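Local coordinates for Rab5 protein, putative (Plasmodium falciparum, PDB 3CLV), which is a putative Rab5 protein, a small guanine-nucleotide-binding protein of the Ras family with the P-loop fold, modelled with GDP bound, at residues A[46-51]-A[92-97]; A[149-154]-A[196-201]. All blocks are in the same frame, centred on the assembly; numbering follows the deposited sequence.

Interaction 1. Residues A[46-51]-A[92-97]; sequences TYVVNL and NIKFDI
Tyr47 and Phe95 and, two residues along each strand in opposite directions, Val49 and Ile93 form the hydrogen-bonded pairs of an antiparallel strand pair. It joins the outermost strand 43-50 to strand 92-99 at the edge of the Ras-like sheet. Each pair exchanges two backbone bonds. Those of the first are unequal: Phe95 N lies only 2.6 Å from Tyr47 O and its bond is nearly straight, whereas Tyr47 N to Phe95 O is 3.0 Å and bent to 148° at the hydrogen. In the non-hydrogen-bonded positions the strands close up, and Thr46 CA, 3.1 Å from Phe95 O, adds a CA-H...O contact.

Apolar contacts gather on the face that carries Tyr47, Val49, Ile93 and Phe95. Val49 CG2, set beside its own backbone N, meets the edge of the Phe95 ring at CE2 (3.6 Å). The rim of the same ring is approached near its plane by Tyr47 O, 3.5 Å from CD2. Beyond the strand end, Leu51 CD1 rests on Ile93 CD1 at 3.8 Å. Helix 191-206 packs on this face, with Phe195 edge-to-face to Phe95.

The other face is mixed, with polar residues around Val48. Asn50 and Asn92 cross at about a right angle, both with CG anti to the backbone N. Asn50 ND2 donates to Asn92 OD1 over 3.1 Å, almost straight at 170°, in the acceptor's carbonyl plane and on a lone pair. Val48 CG1 lies against the same oxygen at 3.6 Å, and Val48 CG2 against the extended Lys94 chain. In the conformer described, Asp96 OD2 bonds to Trp98 NE1 and OD1 forms a salt bridge to Arg115 NE of the second subunit.

Backbone bonds thus fix the register of an amphipathic pair, one face turned largely to the interior, the other mostly polar.

Interaction 2. Residues A[149-154]-A[196-201]; sequences IIILVA and YMLAEE
Apolar packing of a helix on a sheet joins segments 149-154 and 196-201, with isoleucines of an inner strand meeting one flank of the helix near the C-terminal end of the chain. The two short axes approach to 9.5 Å and run nearly antiparallel, at 159°. Leu198 is the shared partner: its CD2 methyl lies 3.7 Å from CG2 of Ile149 and the same distance from CG2 of Ile151, bridging two residues that project from the same side of the strand. Leu198 CG, anti to its own carbonyl carbon (chi1 -73°), lies 3.9 Å from Ile151 CG2. The leucine side chain slides past Ile149 in the opposite direction but crosses Ile151 at a slant.

In the Ras-like P-loop fold helices cover both faces of a central sheet, and here helix 191-206 lies on one of them. Ile121 of the adjacent strand 119-125 touches both Ile151 and Leu198, while Ile181 of strand 179-183 touches Ile151 and Met197 on the other flank.

Met197 crosses Ile151 at about a right angle, with SD 4.0 Å from the CD1 methyl. At the opposite end of the contact Glu201 contributes the aliphatic part of its chain: CG, anti to the backbone N (chi1 -160°), sits 3.6 Å from Ile149 CG2.

Interaction 1 comes first in the chain, both its segments preceding those of interaction 2, and their centres lie 12 Å apart. Both belong to one six-stranded mixed sheet: strands 43-50 and 92-99 form its antiparallel edge, whereas strand 149-155 lies further in, beyond strands 8-13 and 119-125. Helix 191-206 spans that interval and brings the two contacts together. Its Leu198 CB packs on Phe95 CE1 at 3.7 Å, and the carbonyl oxygen of Ala199 lies 3.4 Å from Ile93 CD1. The C-terminal helix therefore shares one apolar layer with the edge strands and the inner strand, tying these parts of the Ras-like domain together.

Interaction 1. Residues A[46-51]-A[92-97]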
ATOM      1  N   THR A  46      -4.982   1.081 -12.807  1.00 20.51           N
ATOM      2  CA  THR A  46      -5.621  -0.232 -12.667  1.00 21.09           C
ATOM      3  C   THR A  46      -5.786  -0.914 -14.031  1.00 21.95           C
ATOM      4  O   THR A  46      -5.735  -0.265 -15.077  1.00 21.97           O
ATOM      5  CB  THR A  46      -6.950  -0.173 -11.880  1.00 21.41           C
ATOM      6  OG1 THR A  46      -7.914   0.607 -12.603  1.00 21.75           O
ATOM      7  CG2 THR A  46      -6.737   0.468 -10.520  1.00 19.86           C
ATOM      8  N   TYR A  47      -5.939  -2.231 -14.014  1.00 21.68           N
ATOM      9  CA  TYR A  47      -6.120  -2.982 -15.233  1.00 22.19           C
ATOM     10  C   TYR A  47      -6.809  -4.280 -14.891  1.00 22.74           C
ATOM     11  O   TYR A  47      -6.487  -4.922 -13.881  1.00 21.93           O
ATOM     12  CB  TYR A  47      -4.777  -3.245 -15.923  1.00 22.44           C
ATOM     13  CG  TYR A  47      -4.930  -3.935 -17.254  1.00 22.13           C
ATOM     14  CD1 TYR A  47      -5.450  -3.242 -18.358  1.00 23.07           C
ATOM     15  CD2 TYR A  47      -4.583  -5.278 -17.411  1.00 20.17           C
ATOM     16  CE1 TYR A  47      -5.599  -3.856 -19.578  1.00 23.96           C
ATOM     17  CE2 TYR A  47      -4.728  -5.911 -18.641  1.00 21.97           C
ATOM     18  CZ  TYR A  47      -5.241  -5.187 -19.719  1.00 23.64           C
ATOM     19  OH  TYR A  47      -5.417  -5.771 -20.949  1.00 25.89           O
ATOM     20  N   VAL A  48      -7.772  -4.660 -15.726  1.00 23.12           N
ATOM     21  CA  VAL A  48      -8.543  -5.864 -15.476  1.00 23.94           C
ATOM     22  C   VAL A  48      -8.259  -6.892 -16.560  1.00 24.72           C
ATOM     23  O   VAL A  48      -8.283  -6.581 -17.747  1.00 24.92           O
ATOM     24  CB  VAL A  48     -10.052  -5.559 -15.426  1.00 23.97           C
ATOM     25  CG1 VAL A  48     -10.846  -6.838 -15.174  1.00 24.02           C
ATOM     26  CG2 VAL A  48     -10.352  -4.513 -14.361  1.00 23.93           C
ATOM     27  N   VAL A  49      -7.969  -8.113 -16.144  1.00 25.52           N
ATOM     28  CA  VAL A  49      -7.894  -9.240 -17.058  1.00 26.54           C
ATOM     29  C   VAL A  49      -9.081 -10.128 -16.718  1.00 28.43           C
ATOM     30  O   VAL A  49      -9.260 -10.520 -15.562  1.00 28.22           O
ATOM     31  CB  VAL A  49      -6.592 -10.081 -16.881  1.00 25.94           C
ATOM     32  CG1 VAL A  49      -6.632 -11.331 -17.770  1.00 24.59           C
ATOM     33  CG2 VAL A  49      -5.342  -9.260 -17.187  1.00 26.15           C
ATOM     34  N   ASN A  50      -9.908 -10.433 -17.708  1.00 30.46           N
ATOM     35  CA  ASN A  50     -10.873 -11.515 -17.518  1.00 33.13           C
ATOM     36  C   ASN A  50     -10.364 -12.755 -18.241  1.00 33.77           C
ATOM     37  O   ASN A  50     -10.163 -12.735 -19.459  1.00 33.88           O
ATOM     38  CB  ASN A  50     -12.284 -11.119 -17.965  1.00 33.79           C
ATOM     39  CG  ASN A  50     -13.321 -12.193 -17.640  1.00 35.94           C
ATOM     40  OD1 ASN A  50     -13.472 -13.161 -18.385  1.00 37.37           O
ATOM     41  ND2 ASN A  50     -14.030 -12.026 -16.521  1.00 36.43           N
ATOM     42  N   LEU A  51     -10.139 -13.821 -17.475  1.00 34.99           N
ATOM     43  CA  LEU A  51      -9.450 -15.010 -17.977  1.00 36.38           C
ATOM     44  C   LEU A  51     -10.269 -15.814 -18.989  1.00 37.63           C
ATOM     45  O   LEU A  51      -9.698 -16.460 -19.868  1.00 37.71           O
ATOM     46  CB  LEU A  51      -8.982 -15.896 -16.816  1.00 36.34           C
ATOM     47  CG  LEU A  51      -7.723 -15.463 -16.040  1.00 35.87           C
ATOM     48  CD1 LEU A  51      -7.430 -16.480 -14.964  1.00 36.25           C
ATOM     49  CD2 LEU A  51      -6.498 -15.295 -16.943  1.00 34.88           C
ATOM     50  N   ASN A  92     -12.097 -12.909 -12.902  1.00 38.12           N
ATOM     51  CA  ASN A  92     -12.027 -11.507 -13.266  1.00 35.75           C
ATOM     52  C   ASN A  92     -10.999 -10.851 -12.351  1.00 33.05           C
ATOM     53  O   ASN A  92     -11.285 -10.551 -11.188  1.00 32.55           O
ATOM     54  CB  ASN A  92     -13.392 -10.844 -13.130  1.00 36.50           C
ATOM     55  CG  ASN A  92     -13.446  -9.484 -13.798  1.00 38.04           C
ATOM     56  OD1 ASN A  92     -13.442  -9.376 -15.032  1.00 38.91           O
ATOM     57  ND2 ASN A  92     -13.517  -8.433 -12.984  1.00 39.73           N
ATOM     58  N   ILE A  93      -9.796 -10.655 -12.878  1.00 29.74           N
ATOM     59  CA  ILE A  93      -8.663 -10.242 -12.055  1.00 26.85           C
ATOM     60  C   ILE A  93      -8.255  -8.794 -12.302  1.00 25.32           C
ATOM     61  O   ILE A  93      -7.839  -8.425 -13.407  1.00 23.48           O
ATOM     62  CB  ILE A  93      -7.479 -11.222 -12.217  1.00 27.16           C
ATOM     63  CG1 ILE A  93      -7.891 -12.581 -11.638  1.00 27.97           C
ATOM     64  CG2 ILE A  93      -6.205 -10.683 -11.533  1.00 25.90           C
ATOM     65  CD1 ILE A  93      -7.346 -13.748 -12.395  1.00 28.57           C
ATOM     66  N   LYS A  94      -8.402  -7.985 -11.255  1.00 23.04           N
ATOM     67  CA  LYS A  94      -8.107  -6.559 -11.320  1.00 21.85           C
ATOM     68  C   LYS A  94      -6.761  -6.248 -10.668  1.00 20.23           C
ATOM     69  O   LYS A  94      -6.524  -6.594  -9.511  1.00 19.87           O
ATOM     70  CB  LYS A  94      -9.224  -5.776 -10.650  1.00 22.01           C
ATOM     71  CG  LYS A  94      -8.988  -4.283 -10.572  1.00 23.91           C
ATOM     72  CD  LYS A  94     -10.249  -3.627 -10.057  1.00 26.11           C
ATOM     73  CE  LYS A  94     -10.012  -2.189  -9.684  1.00 29.69           C
ATOM     74  NZ  LYS A  94     -11.331  -1.538  -9.397  1.00 31.84           N
ATOM     75  N   PHE A  95      -5.874  -5.623 -11.440  1.00 18.68           N
ATOM     76  CA  PHE A  95      -4.548  -5.238 -10.966  1.00 18.23           C
ATOM     77  C   PHE A  95      -4.550  -3.790 -10.508  1.00 18.09           C
ATOM     78  O   PHE A  95      -5.084  -2.938 -11.213  1.00 18.08           O
ATOM     79  CB  PHE A  95      -3.508  -5.426 -12.085  1.00 18.00           C
ATOM     80  CG  PHE A  95      -3.311  -6.861 -12.479  1.00 18.30           C
ATOM     81  CD1 PHE A  95      -2.393  -7.665 -11.797  1.00 18.37           C
ATOM     82  CD2 PHE A  95      -4.054  -7.419 -13.522  1.00 18.62           C
ATOM     83  CE1 PHE A  95      -2.206  -9.006 -12.149  1.00 18.91           C
ATOM     84  CE2 PHE A  95      -3.886  -8.763 -13.886  1.00 19.67           C
ATOM     85  CZ  PHE A  95      -2.949  -9.564 -13.197  1.00 18.48           C
ATOM     86  N   ASP A  96      -3.986  -3.527  -9.324  1.00 17.11           N
ATOM     87  CA  ASP A  96      -3.739  -2.170  -8.872  0.50 17.06           C
ATOM     88  C   ASP A  96      -2.230  -1.942  -9.000  1.00 16.74           C
ATOM     89  O   ASP A  96      -1.465  -2.380  -8.141  1.00 17.38           O
ATOM     90  CB  ASP A  96      -4.245  -2.001  -7.428  0.50 16.77           C
ATOM     91  CG  ASP A  96      -3.793  -0.692  -6.775  0.50 17.48           C
ATOM     92  OD1 ASP A  96      -3.419   0.275  -7.478  0.50 15.92           O
ATOM     93  OD2 ASP A  96      -3.821  -0.633  -5.528  0.50 19.10           O
ATOM     94  N   ILE A  97      -1.818  -1.279 -10.078  1.00 16.29           N
ATOM     95  CA  ILE A  97      -0.397  -1.146 -10.420  1.00 15.85           C
ATOM     96  C   ILE A  97       0.229   0.109  -9.849  1.00 15.10           C
ATOM     97  O   ILE A  97      -0.217   1.222 -10.136  1.00 14.61           O
ATOM     98  CB  ILE A  97      -0.196  -1.170 -11.947  1.00 16.42           C
ATOM     99  CG1 ILE A  97      -0.899  -2.408 -12.527  1.00 18.24           C
ATOM    100  CG2 ILE A  97       1.290  -1.210 -12.293  1.00 17.23           C
ATOM    101  CD1 ILE A  97      -1.353  -2.235 -13.988  1.00 20.41           C
TER

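Interaction 2. Residues A[149-154]-A[196-201]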
ATOM      1  N   ILE A 149       4.226 -13.167  -6.476  1.00 16.12           N
ATOM      2  CA  ILE A 149       4.300 -13.677  -7.847  1.00 16.13           C
ATOM      3  C   ILE A 149       5.144 -12.676  -8.633  1.00 15.50           C
ATOM      4  O   ILE A 149       4.733 -11.524  -8.836  1.00 16.60           O
ATOM      5  CB  ILE A 149       2.893 -13.863  -8.483  1.00 15.90           C
ATOM      6  CG1 ILE A 149       2.068 -14.855  -7.660  1.00 15.96           C
ATOM      7  CG2 ILE A 149       3.040 -14.352  -9.929  1.00 16.35           C
ATOM      8  CD1 ILE A 149       0.553 -14.825  -7.968  1.00 16.33           C
ATOM      9  N   ILE A 150       6.333 -13.111  -9.051  1.00 15.24           N
ATOM     10  CA  ILE A 150       7.306 -12.228  -9.708  1.00 14.42           C
ATOM     11  C   ILE A 150       7.407 -12.571 -11.191  1.00 14.58           C
ATOM     12  O   ILE A 150       7.595 -13.738 -11.560  1.00 15.23           O
ATOM     13  CB  ILE A 150       8.708 -12.311  -9.069  1.00 13.87           C
ATOM     14  CG1 ILE A 150       8.652 -11.956  -7.573  1.00 14.04           C
ATOM     15  CG2 ILE A 150       9.702 -11.410  -9.818  1.00 13.92           C
ATOM     16  CD1 ILE A 150       9.889 -12.438  -6.814  1.00 14.46           C
ATOM     17  N   ILE A 151       7.267 -11.540 -12.018  1.00 13.73           N
ATOM     18  CA  ILE A 151       7.515 -11.636 -13.446  1.00 14.05           C
ATOM     19  C   ILE A 151       8.675 -10.712 -13.842  1.00 14.41           C
ATOM     20  O   ILE A 151       8.665  -9.497 -13.557  1.00 14.47           O
ATOM     21  CB  ILE A 151       6.232 -11.434 -14.291  1.00 13.31           C
ATOM     22  CG1 ILE A 151       6.505 -11.676 -15.786  1.00 14.97           C
ATOM     23  CG2 ILE A 151       5.545 -10.053 -14.012  1.00 12.98           C
ATOM     24  CD1 ILE A 151       5.215 -12.142 -16.528  1.00 16.78           C
ATOM     25  N   LEU A 152       9.689 -11.317 -14.456  1.00 14.20           N
ATOM     26  CA  LEU A 152      10.850 -10.579 -14.914  1.00 15.10           C
ATOM     27  C   LEU A 152      10.554 -10.199 -16.352  1.00 15.44           C
ATOM     28  O   LEU A 152      10.190 -11.057 -17.165  1.00 15.17           O
ATOM     29  CB  LEU A 152      12.117 -11.428 -14.788  1.00 15.11           C
ATOM     30  CG  LEU A 152      13.418 -10.835 -15.319  1.00 16.52           C
ATOM     31  CD1 LEU A 152      13.838  -9.630 -14.450  1.00 15.72           C
ATOM     32  CD2 LEU A 152      14.517 -11.909 -15.307  1.00 16.03           C
ATOM     33  N   VAL A 153      10.665  -8.905 -16.658  1.00 14.96           N
ATOM     34  CA  VAL A 153      10.260  -8.409 -17.982  1.00 14.94           C
ATOM     35  C   VAL A 153      11.475  -7.865 -18.725  1.00 15.18           C
ATOM     36  O   VAL A 153      12.161  -6.948 -18.246  1.00 15.83           O
ATOM     37  CB  VAL A 153       9.131  -7.324 -17.912  1.00 14.22           C
ATOM     38  CG1 VAL A 153       8.833  -6.708 -19.313  1.00 13.97           C
ATOM     39  CG2 VAL A 153       7.856  -7.891 -17.300  1.00 14.29           C
ATOM     40  N   ALA A 154      11.743  -8.457 -19.891  1.00 16.05           N
ATOM     41  CA  ALA A 154      12.800  -7.993 -20.784  1.00 16.71           C
ATOM     42  C   ALA A 154      12.177  -7.027 -21.781  1.00 17.47           C
ATOM     43  O   ALA A 154      11.624  -7.447 -22.807  1.00 18.38           O
ATOM     44  CB  ALA A 154      13.457  -9.177 -21.502  1.00 17.15           C
ATOM     45  N   TYR A 196      -1.624 -11.180 -18.440  1.00 18.14           N
ATOM     46  CA  TYR A 196      -2.291 -12.471 -18.692  1.00 19.36           C
ATOM     47  C   TYR A 196      -1.609 -13.557 -17.873  1.00 19.31           C
ATOM     48  O   TYR A 196      -2.285 -14.351 -17.201  1.00 19.13           O
ATOM     49  CB  TYR A 196      -2.262 -12.865 -20.180  1.00 20.84           C
ATOM     50  CG  TYR A 196      -3.088 -11.975 -21.104  1.00 23.04           C
ATOM     51  CD1 TYR A 196      -4.017 -11.069 -20.600  1.00 24.61           C
ATOM     52  CD2 TYR A 196      -2.951 -12.068 -22.489  1.00 25.18           C
ATOM     53  CE1 TYR A 196      -4.766 -10.250 -21.451  1.00 25.57           C
ATOM     54  CE2 TYR A 196      -3.690 -11.258 -23.342  1.00 26.20           C
ATOM     55  CZ  TYR A 196      -4.591 -10.354 -22.815  1.00 24.55           C
ATOM     56  OH  TYR A 196      -5.336  -9.562 -23.666  1.00 26.88           O
ATOM     57  N   MET A 197      -0.277 -13.572 -17.936  1.00 18.89           N
ATOM     58  CA  MET A 197       0.561 -14.529 -17.219  1.00 19.99           C
ATOM     59  C   MET A 197       0.390 -14.405 -15.704  1.00 19.47           C
ATOM     60  O   MET A 197       0.222 -15.421 -15.000  1.00 19.41           O
ATOM     61  CB  MET A 197       2.032 -14.353 -17.616  1.00 19.52           C
ATOM     62  CG  MET A 197       2.370 -14.813 -19.067  1.00 20.70           C
ATOM     63  SD  MET A 197       4.133 -14.649 -19.462  1.00 22.22           S
ATOM     64  CE  MET A 197       4.825 -16.012 -18.558  1.00 23.58           C
ATOM     65  N   LEU A 198       0.423 -13.162 -15.208  1.00 18.74           N
ATOM     66  CA  LEU A 198       0.178 -12.886 -13.791  1.00 18.21           C
ATOM     67  C   LEU A 198      -1.199 -13.341 -13.342  1.00 18.36           C
ATOM     68  O   LEU A 198      -1.330 -13.978 -12.301  1.00 18.35           O
ATOM     69  CB  LEU A 198       0.337 -11.392 -13.483  1.00 17.75           C
ATOM     70  CG  LEU A 198       1.768 -10.840 -13.469  1.00 17.05           C
ATOM     71  CD1 LEU A 198       1.755  -9.321 -13.221  1.00 13.82           C
ATOM     72  CD2 LEU A 198       2.601 -11.568 -12.402  1.00 12.29           C
ATOM     73  N   ALA A 199      -2.225 -12.982 -14.110  1.00 18.54           N
ATOM     74  CA  ALA A 199      -3.594 -13.361 -13.789  1.00 18.85           C
ATOM     75  C   ALA A 199      -3.771 -14.894 -13.761  1.00 19.48           C
ATOM     76  O   ALA A 199      -4.413 -15.434 -12.838  1.00 18.42           O
ATOM     77  CB  ALA A 199      -4.587 -12.688 -14.752  1.00 18.67           C
ATOM     78  N   GLU A 200      -3.200 -15.587 -14.749  1.00 19.81           N
ATOM     79  CA  GLU A 200      -3.200 -17.073 -14.752  1.00 21.23           C
ATOM     80  C   GLU A 200      -2.586 -17.629 -13.454  1.00 20.54           C
ATOM     81  O   GLU A 200      -3.124 -18.534 -12.825  1.00 20.65           O
ATOM     82  CB  GLU A 200      -2.443 -17.619 -15.975  1.00 21.11           C
ATOM     83  CG  GLU A 200      -3.142 -17.345 -17.311  1.00 22.07           C
ATOM     84  CD  GLU A 200      -2.244 -17.543 -18.534  0.50 22.61           C
ATOM     85  OE1 GLU A 200      -0.999 -17.604 -18.403  0.50 24.43           O
ATOM     86  OE2 GLU A 200      -2.795 -17.622 -19.651  0.50 25.90           O
ATOM     87  N   GLU A 201      -1.450 -17.060 -13.058  1.00 20.29           N
ATOM     88  CA  GLU A 201      -0.776 -17.451 -11.835  1.00 19.29           C
ATOM     89  C   GLU A 201      -1.587 -17.118 -10.554  1.00 19.36           C
ATOM     90  O   GLU A 201      -1.636 -17.928  -9.634  1.00 18.12           O
ATOM     91  CB  GLU A 201       0.612 -16.810 -11.795  1.00 19.76           C
ATOM     92  CG  GLU A 201       1.568 -17.487 -10.844  1.00 19.27           C
ATOM     93  CD  GLU A 201       1.928 -18.914 -11.250  1.00 22.73           C
ATOM     94  OE1 GLU A 201       1.897 -19.270 -12.459  1.00 21.92           O
ATOM     95  OE2 GLU A 201       2.264 -19.673 -10.330  1.00 21.07           O
TER